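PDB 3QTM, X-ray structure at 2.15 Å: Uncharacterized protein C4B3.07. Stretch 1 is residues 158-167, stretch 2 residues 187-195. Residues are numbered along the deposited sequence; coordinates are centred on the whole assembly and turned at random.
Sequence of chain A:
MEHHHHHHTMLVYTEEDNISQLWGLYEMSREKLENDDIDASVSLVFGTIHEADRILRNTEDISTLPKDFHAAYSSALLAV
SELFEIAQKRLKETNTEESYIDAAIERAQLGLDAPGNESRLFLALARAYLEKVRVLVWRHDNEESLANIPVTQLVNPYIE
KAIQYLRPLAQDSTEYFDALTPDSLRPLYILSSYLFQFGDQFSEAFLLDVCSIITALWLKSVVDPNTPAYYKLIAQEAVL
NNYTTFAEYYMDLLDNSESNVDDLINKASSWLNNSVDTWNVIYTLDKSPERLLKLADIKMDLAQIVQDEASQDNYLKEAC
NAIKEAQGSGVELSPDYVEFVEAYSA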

# COMPACT_ATOMS: atom_id res chain seq x y z
N TYR A 158 -0.99 -11.41 -12.48
CA TYR A 158 -0.63 -11.20 -11.07
C TYR A 158 -1.45 -10.10 -10.41
O TYR A 158 -1.86 -10.22 -9.24
N ILE A 159 -1.69 -9.03 -11.15
CA ILE A 159 -2.58 -7.98 -10.70
C ILE A 159 -3.94 -8.58 -10.35
O ILE A 159 -4.51 -8.30 -9.30
N GLU A 160 -4.47 -9.39 -11.24
CA GLU A 160 -5.79 -9.98 -11.05
C GLU A 160 -5.81 -10.92 -9.83
O GLU A 160 -6.76 -10.94 -9.05
N LYS A 161 -4.74 -11.71 -9.66
CA LYS A 161 -4.64 -12.58 -8.49
C LYS A 161 -4.55 -11.78 -7.21
O LYS A 161 -5.12 -12.16 -6.19
N ALA A 162 -3.82 -10.66 -7.24
CA ALA A 162 -3.72 -9.83 -6.05
C ALA A 162 -5.12 -9.34 -5.66
O ALA A 162 -5.53 -9.46 -4.50
N ILE A 163 -5.83 -8.77 -6.62
CA ILE A 163 -7.17 -8.24 -6.39
C ILE A 163 -8.12 -9.32 -5.87
O ILE A 163 -8.95 -9.06 -5.02
N GLN A 164 -7.97 -10.54 -6.38
CA GLN A 164 -8.81 -11.65 -5.94
C GLN A 164 -8.69 -11.86 -4.42
O GLN A 164 -9.68 -12.11 -3.73
N TYR A 165 -7.48 -11.73 -3.87
CA TYR A 165 -7.34 -11.95 -2.44
C TYR A 165 -7.51 -10.69 -1.59
O TYR A 165 -7.85 -10.78 -0.42
N LEU A 166 -7.33 -9.51 -2.19
CA LEU A 166 -7.55 -8.27 -1.46
C LEU A 166 -9.04 -7.99 -1.24
O LEU A 166 -9.45 -7.48 -0.20
N ARG A 167 -9.85 -8.34 -2.23
CA ARG A 167 -11.27 -8.01 -2.19
C ARG A 167 -11.95 -8.54 -0.93
O ARG A 167 -12.62 -7.80 -0.23
N PRO A 187 2.96 -2.79 -0.30
CA PRO A 187 2.82 -3.24 -1.68
C PRO A 187 1.58 -2.68 -2.38
O PRO A 187 1.52 -2.74 -3.60
N LEU A 188 0.60 -2.15 -1.64
CA LEU A 188 -0.55 -1.53 -2.29
C LEU A 188 -0.10 -0.35 -3.16
O LEU A 188 -0.77 -0.02 -4.13
N TYR A 189 1.03 0.27 -2.82
CA TYR A 189 1.57 1.34 -3.67
C TYR A 189 1.84 0.82 -5.07
O TYR A 189 1.64 1.54 -6.05
N ILE A 190 2.29 -0.43 -5.18
CA ILE A 190 2.58 -1.02 -6.48
C ILE A 190 1.31 -1.07 -7.29
O ILE A 190 1.31 -0.75 -8.48
N LEU A 191 0.22 -1.47 -6.65
CA LEU A 191 -1.06 -1.59 -7.35
C LEU A 191 -1.57 -0.21 -7.80
O LEU A 191 -2.06 -0.06 -8.91
N SER A 192 -1.45 0.79 -6.92
CA SER A 192 -1.95 2.12 -7.24
C SER A 192 -1.19 2.69 -8.42
O SER A 192 -1.76 3.32 -9.32
N SER A 193 0.12 2.47 -8.41
CA SER A 193 0.99 2.98 -9.45
C SER A 193 0.63 2.32 -10.77
O SER A 193 0.59 2.97 -11.82
N TYR A 194 0.34 1.03 -10.72
CA TYR A 194 -0.01 0.30 -11.92
C TYR A 194 -1.29 0.82 -12.55
O TYR A 194 -1.37 1.00 -13.77
N LEU A 195 -2.31 1.01 -11.73
CA LEU A 195 -3.60 1.50 -12.21
C LEU A 195 -3.49 2.92 -12.74
O LEU A 195 -4.29 3.34 -13.57

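The contact between these two helical stretches is a small, wholly apolar one, in which a few branched aliphatic side chains and one tyrosine ring bridge backbones that stand well apart. It illustrates a general principle: with axes no closer than 11.6 Å, the gap here is filled by isoleucine, leucine and tyrosine side chains, while the methyl of A162 does not reach across. The axes run at 125° to each other, and the nearest CA atoms, those of I159 and L191, are still 7.4 Å apart.

Helical periodicity selects the participants. On the first helix I159, A162 and L166 direct their CA-to-CB bonds toward the partner, yet the methyl of A162 stops too short to make contact. On the second, L191 and Y194 point toward the first helix, while L188 starts sideways and brings its end nearer.

I159, with both chi angles in m, has the largest covered area of any residue in its stretch and serves two neighbours. Its CD1 lies 3.8 Å from L191 CD1, and its CG1 lies 3.6 Å from CE2 of Y194. The latter approach is a CH-pi contact, oblique and off-centre, with I159 CG1 4.0 Å from the centroid of the Y194 ring; chi1 of that tyrosine is t.

L191 is the hub. In its t,p rotamer, CD1 meets I159 while CD2 lies 4.0 Å from L166 CD1; I163 CG1 lies 4.5 Å from L191 CD2, a loose contact near both methyls. L166 and L188, both m,t, complete the row through their CD1 and CD2 atoms respectively, 3.8 Å apart.

No hydrogen bond crosses between the stretches. Polar groups lie off the contact: E160, K161 and Q164 are out of reach, and S192 OG and the R167 guanidinium find partners elsewhere in the structure. Apolar side-chain packing thus makes up this modest contact, which buries 284 Å² over both sides.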

# COMPACT_ATOMS: atom_id res chain seq x y z
CB TYR A 158 0.87 -10.94 -10.93
CG TYR A 158 1.67 -12.15 -11.30
CD1 TYR A 158 1.93 -13.15 -10.36
CD2 TYR A 158 2.14 -12.34 -12.60
CE1 TYR A 158 2.66 -14.29 -10.70
CE2 TYR A 158 2.86 -13.47 -12.95
CZ TYR A 158 3.12 -14.45 -12.00
OH TYR A 158 3.83 -15.58 -12.33
CB ILE A 159 -2.76 -6.91 -11.79
CG1 ILE A 159 -1.50 -6.04 -11.91
CG2 ILE A 159 -3.99 -6.06 -11.52
CD1 ILE A 159 -1.15 -5.27 -10.65
CB GLU A 160 -6.21 -10.72 -12.33
CG GLU A 160 -7.54 -11.45 -12.23
CD GLU A 160 -7.80 -12.32 -13.45
OE1 GLU A 160 -8.98 -12.46 -13.85
OE2 GLU A 160 -6.83 -12.87 -14.02
CB LYS A 161 -3.47 -13.56 -8.61
CG LYS A 161 -3.74 -14.72 -9.57
CD LYS A 161 -2.91 -15.95 -9.19
CE LYS A 161 -3.01 -17.06 -10.24
NZ LYS A 161 -2.10 -16.82 -11.40
CB ALA A 162 -2.79 -8.65 -6.30
CB ILE A 163 -7.75 -7.61 -7.67
CG1 ILE A 163 -6.93 -6.39 -8.07
CG2 ILE A 163 -9.24 -7.23 -7.47
CD1 ILE A 163 -7.24 -5.89 -9.46
CB GLN A 164 -8.45 -12.93 -6.71
CG GLN A 164 -9.10 -14.20 -6.17
CD GLN A 164 -8.56 -15.47 -6.81
OE1 GLN A 164 -7.78 -15.43 -7.76
NE2 GLN A 164 -8.98 -16.61 -6.29
CB TYR A 165 -6.05 -12.69 -2.12
CG TYR A 165 -6.06 -14.07 -2.74
CD1 TYR A 165 -6.83 -15.10 -2.19
CD2 TYR A 165 -5.36 -14.32 -3.91
CE1 TYR A 165 -6.86 -16.35 -2.77
CE2 TYR A 165 -5.39 -15.58 -4.51
CZ TYR A 165 -6.15 -16.58 -3.93
OH TYR A 165 -6.17 -17.81 -4.52
CB LEU A 166 -6.90 -7.09 -2.18
CG LEU A 166 -5.37 -7.05 -2.23
CD1 LEU A 166 -4.90 -5.99 -3.21
CD2 LEU A 166 -4.79 -6.81 -0.85
CB ARG A 167 -11.98 -8.48 -3.46
CG ARG A 167 -13.47 -8.18 -3.48
CD ARG A 167 -14.15 -8.81 -4.69
NE ARG A 167 -13.51 -8.42 -5.94
CZ ARG A 167 -13.69 -7.24 -6.52
NH1 ARG A 167 -14.48 -6.34 -5.95
NH2 ARG A 167 -13.07 -6.95 -7.65
CB PRO A 187 2.70 -4.77 -1.55
CG PRO A 187 3.42 -5.08 -0.27
CD PRO A 187 3.08 -3.93 0.64
CB LEU A 188 -1.61 -1.06 -1.28
CG LEU A 188 -2.36 -2.16 -0.53
CD1 LEU A 188 -3.51 -1.56 0.24
CD2 LEU A 188 -2.86 -3.24 -1.49
CB TYR A 189 2.87 1.94 -3.11
CG TYR A 189 2.80 2.51 -1.70
CD1 TYR A 189 1.80 3.41 -1.33
CD2 TYR A 189 3.76 2.17 -0.75
CE1 TYR A 189 1.75 3.94 -0.03
CE2 TYR A 189 3.72 2.68 0.54
CZ TYR A 189 2.72 3.56 0.90
OH TYR A 189 2.70 4.06 2.19
CB ILE A 190 3.14 -2.45 -6.34
CG1 ILE A 190 4.46 -2.42 -5.56
CG2 ILE A 190 3.30 -3.11 -7.72
CD1 ILE A 190 4.88 -3.75 -5.01
CB LEU A 191 -2.11 -2.30 -6.49
CG LEU A 191 -3.50 -2.50 -7.10
CD1 LEU A 191 -3.43 -3.29 -8.39
CD2 LEU A 191 -4.44 -3.21 -6.10
CB SER A 192 -1.79 3.06 -6.04
OG SER A 192 -2.54 2.62 -4.92
CB SER A 193 2.45 2.72 -9.08
OG SER A 193 3.30 2.92 -10.19
CB TYR A 194 -0.15 -1.19 -11.65
CG TYR A 194 -0.47 -1.98 -12.89
CD1 TYR A 194 0.49 -2.13 -13.89
CD2 TYR A 194 -1.71 -2.55 -13.09
CE1 TYR A 194 0.23 -2.83 -15.03
CE2 TYR A 194 -1.99 -3.27 -14.23
CZ TYR A 194 -1.01 -3.40 -15.20
OH TYR A 194 -1.27 -4.11 -16.35
CB LEU A 195 -4.63 1.45 -11.09
CG LEU A 195 -4.91 0.06 -10.52
CD1 LEU A 195 -5.95 0.14 -9.42
CD2 LEU A 195 -5.36 -0.87 -11.61